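Local coordinates for protein transcriptional regulator, LYSR family (Neisseria meningitidis, PDB 4AB5) that probably controls methionine biosynthesis genes as a MetR-like, DNA-binding LysR-family transcription factor, of which this chain is the regulatory domain, at residues Leu77-Met82 and Gly179-Leu184. Residues are numbered along the deposited sequence; the frame is centred on the assembly and turned at random.
Sequences LFAYEM and GLQSKL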
loop_
_atom_site.group_PDB
_atom_site.type_symbol
_atom_site.label_atom_id
_atom_site.label_comp_id
_atom_site.label_asym_id
_atom_site.label_seq_id
_atom_site.Cartn_x
_atom_site.Cartn_y
_atom_site.Cartn_z
ATOM N N LEU B 77 -20.035 10.480 4.944
ATOM C CA LEU B 77 -19.102 10.831 3.884
ATOM C C LEU B 77 -19.737 10.406 2.565
ATOM O O LEU B 77 -20.260 11.258 1.838
ATOM C CB LEU B 77 -17.708 10.198 4.091
ATOM C CG LEU B 77 -16.908 10.675 5.313
ATOM C CD1 LEU B 77 -15.660 9.833 5.506
ATOM C CD2 LEU B 77 -16.584 12.182 5.243
ATOM N N PHE B 78 -19.770 9.084 2.300
ATOM C CA PHE B 78 -20.332 8.494 1.084
ATOM C C PHE B 78 -20.483 6.983 1.179
ATOM O O PHE B 78 -19.786 6.332 1.963
ATOM C CB PHE B 78 -19.465 8.836 -0.155
ATOM C CG PHE B 78 -17.965 8.862 0.070
ATOM C CD1 PHE B 78 -17.247 7.681 0.251
ATOM C CD2 PHE B 78 -17.271 10.069 0.090
ATOM C CE1 PHE B 78 -15.864 7.709 0.460
ATOM C CE2 PHE B 78 -15.887 10.095 0.292
ATOM C CZ PHE B 78 -15.195 8.916 0.483
ATOM N N ALA B 79 -21.371 6.428 0.330
ATOM C CA ALA B 79 -21.613 4.989 0.187
ATOM C C ALA B 79 -21.137 4.541 -1.209
ATOM O O ALA B 79 -21.086 5.355 -2.138
ATOM C CB ALA B 79 -23.092 4.674 0.367
ATOM N N TYR B 80 -20.768 3.260 -1.343
ATOM C CA TYR B 80 -20.317 2.661 -2.606
ATOM C C TYR B 80 -20.517 1.154 -2.605
ATOM O O TYR B 80 -20.600 0.545 -1.533
ATOM C CB TYR B 80 -18.852 3.025 -2.959
ATOM C CG TYR B 80 -17.838 2.763 -1.862
ATOM C CD1 TYR B 80 -17.345 1.485 -1.631
ATOM C CD2 TYR B 80 -17.337 3.805 -1.083
ATOM C CE1 TYR B 80 -16.418 1.237 -0.621
ATOM C CE2 TYR B 80 -16.379 3.574 -0.094
ATOM C CZ TYR B 80 -15.926 2.286 0.139
ATOM O OH TYR B 80 -14.992 2.029 1.117
ATOM N N GLU B 81 -20.566 0.548 -3.812
ATOM C CA GLU B 81 -20.732 -0.889 -3.980
ATOM C C GLU B 81 -19.433 -1.670 -3.903
ATOM O O GLU B 81 -18.411 -1.267 -4.472
ATOM C CB GLU B 81 -21.569 -1.266 -5.231
ATOM C CG GLU B 81 -21.021 -0.828 -6.587
ATOM C CD GLU B 81 -21.332 0.586 -7.057
ATOM O OE1 GLU B 81 -20.831 1.549 -6.431
ATOM O OE2 GLU B 81 -21.984 0.722 -8.118
HETATM N N MSE B 82 -19.484 -2.774 -3.147
HETATM C CA MSE B 82 -18.409 -3.741 -2.977
HETATM C C MSE B 82 -18.634 -4.760 -4.080
HETATM O O MSE B 82 -19.688 -5.406 -4.134
HETATM C CB MSE B 82 -18.465 -4.421 -1.599
HETATM C CG MSE B 82 -18.106 -3.499 -0.449
HETATM SE SE MSE B 82 -16.224 -2.985 -0.416
HETATM C CE MSE B 82 -15.421 -4.761 -0.049
ATOM N N GLY B 179 -26.986 -6.864 -3.576
ATOM C CA GLY B 179 -25.697 -6.199 -3.713
ATOM C C GLY B 179 -25.027 -6.007 -2.363
ATOM O O GLY B 179 -25.615 -6.328 -1.322
ATOM N N LEU B 180 -23.784 -5.490 -2.362
ATOM C CA LEU B 180 -23.038 -5.235 -1.128
ATOM C C LEU B 180 -22.567 -3.785 -1.096
ATOM O O LEU B 180 -21.730 -3.382 -1.900
ATOM C CB LEU B 180 -21.865 -6.212 -1.014
ATOM C CG LEU B 180 -21.134 -6.386 0.311
ATOM C CD1 LEU B 180 -22.021 -6.423 1.535
ATOM C CD2 LEU B 180 -20.166 -7.456 0.185
ATOM N N GLN B 181 -23.126 -3.001 -0.188
ATOM C CA GLN B 181 -22.813 -1.591 -0.071
ATOM C C GLN B 181 -22.039 -1.274 1.201
ATOM O O GLN B 181 -22.398 -1.756 2.269
ATOM C CB GLN B 181 -24.113 -0.761 -0.142
ATOM C CG GLN B 181 -23.886 0.735 -0.375
ATOM C CD GLN B 181 -25.104 1.593 -0.111
ATOM O OE1 GLN B 181 -25.734 1.532 0.951
ATOM N NE2 GLN B 181 -25.411 2.471 -1.049
ATOM N N SER B 182 -20.989 -0.450 1.085
ATOM C CA SER B 182 -20.219 0.059 2.220
ATOM C C SER B 182 -20.674 1.482 2.478
ATOM O O SER B 182 -20.940 2.218 1.529
ATOM C CB SER B 182 -18.725 0.050 1.925
ATOM O OG SER B 182 -18.206 -1.263 2.040
ATOM N N LYS B 183 -20.785 1.858 3.756
ATOM C CA LYS B 183 -21.193 3.194 4.168
ATOM C C LYS B 183 -20.049 3.839 4.959
ATOM O O LYS B 183 -19.598 3.269 5.949
ATOM C CB LYS B 183 -22.489 3.133 4.988
ATOM C CG LYS B 183 -23.714 2.726 4.173
ATOM C CD LYS B 183 -24.920 2.509 5.072
ATOM C CE LYS B 183 -26.146 2.062 4.313
ATOM N NZ LYS B 183 -26.831 3.201 3.643
ATOM N N LEU B 184 -19.552 5.002 4.504
ATOM C CA LEU B 184 -18.440 5.657 5.187
ATOM C C LEU B 184 -18.806 6.901 5.947
ATOM O O LEU B 184 -19.555 7.736 5.444
ATOM C CB LEU B 184 -17.229 5.870 4.271
ATOM C CG LEU B 184 -16.207 4.732 4.328
ATOM C CD1 LEU B 184 -16.638 3.553 3.491
ATOM C CD2 LEU B 184 -14.888 5.192 3.883
#
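Segments 77-82 and 179-184 run antiparallel as parts of two longer strands, their axes 158° apart in direction and 4.6 Å at closest approach, with Tyr80 and Ser182 as a hydrogen-bonded pair and Ala79-Lys183 and Glu81-Gln181 as non-hydrogen-bonded pairs. Tyr80 and Ser182 exchange two backbone bonds, the one from Ser182 N meeting Tyr80 O at 2.8 Å nearly along the C=O axis. Met82 N to Leu180 O, almost straight at 175°, carries the bonding two residues further along each strand. At the other end Leu77 and Phe78 both lie opposite Leu184: Leu184 O takes Leu77 N at 2.8 Å and, weakly, Phe78 N, while Leu184 N bonds back to Phe78 O from above the carbonyl plane.

One face carries Phe78, Tyr80, Ser182 and Leu184. With its CG in the crowded position between backbone N and carbonyl carbon (chi1 52°), the Tyr80 ring leans over the partner strand. Ser182 CB meets Tyr80 CE1 at 3.6 Å, and the Leu184 side chain crosses the tyrosine obliquely, its CD1 3.6 Å from Tyr80 CE2; Trp159 adds an edge-to-face ring contact. Beyond Ser182, the bent selenomethionine Met82 brings SE to 3.6 Å from Ser182 OG, a hydroxyl hydrogen-bonded to Asp119, and Met82 CB rests on Leu180 CG at 3.8 Å. Over the other face the extended Gln181 side chain reaches across, its NE2 3.5 Å from Ala79 CB, while its OE1 receives a weak bond from Lys183 NZ.

The doubled pairing of Leu77 and Phe78 against Leu184 is a classic beta bulge, set in two long strands, 72-86 and 171-189, that run side by side between the two lobes, as the paired crossover strands do in LysR regulatory domains of the type 2 periplasmic-binding-protein fold.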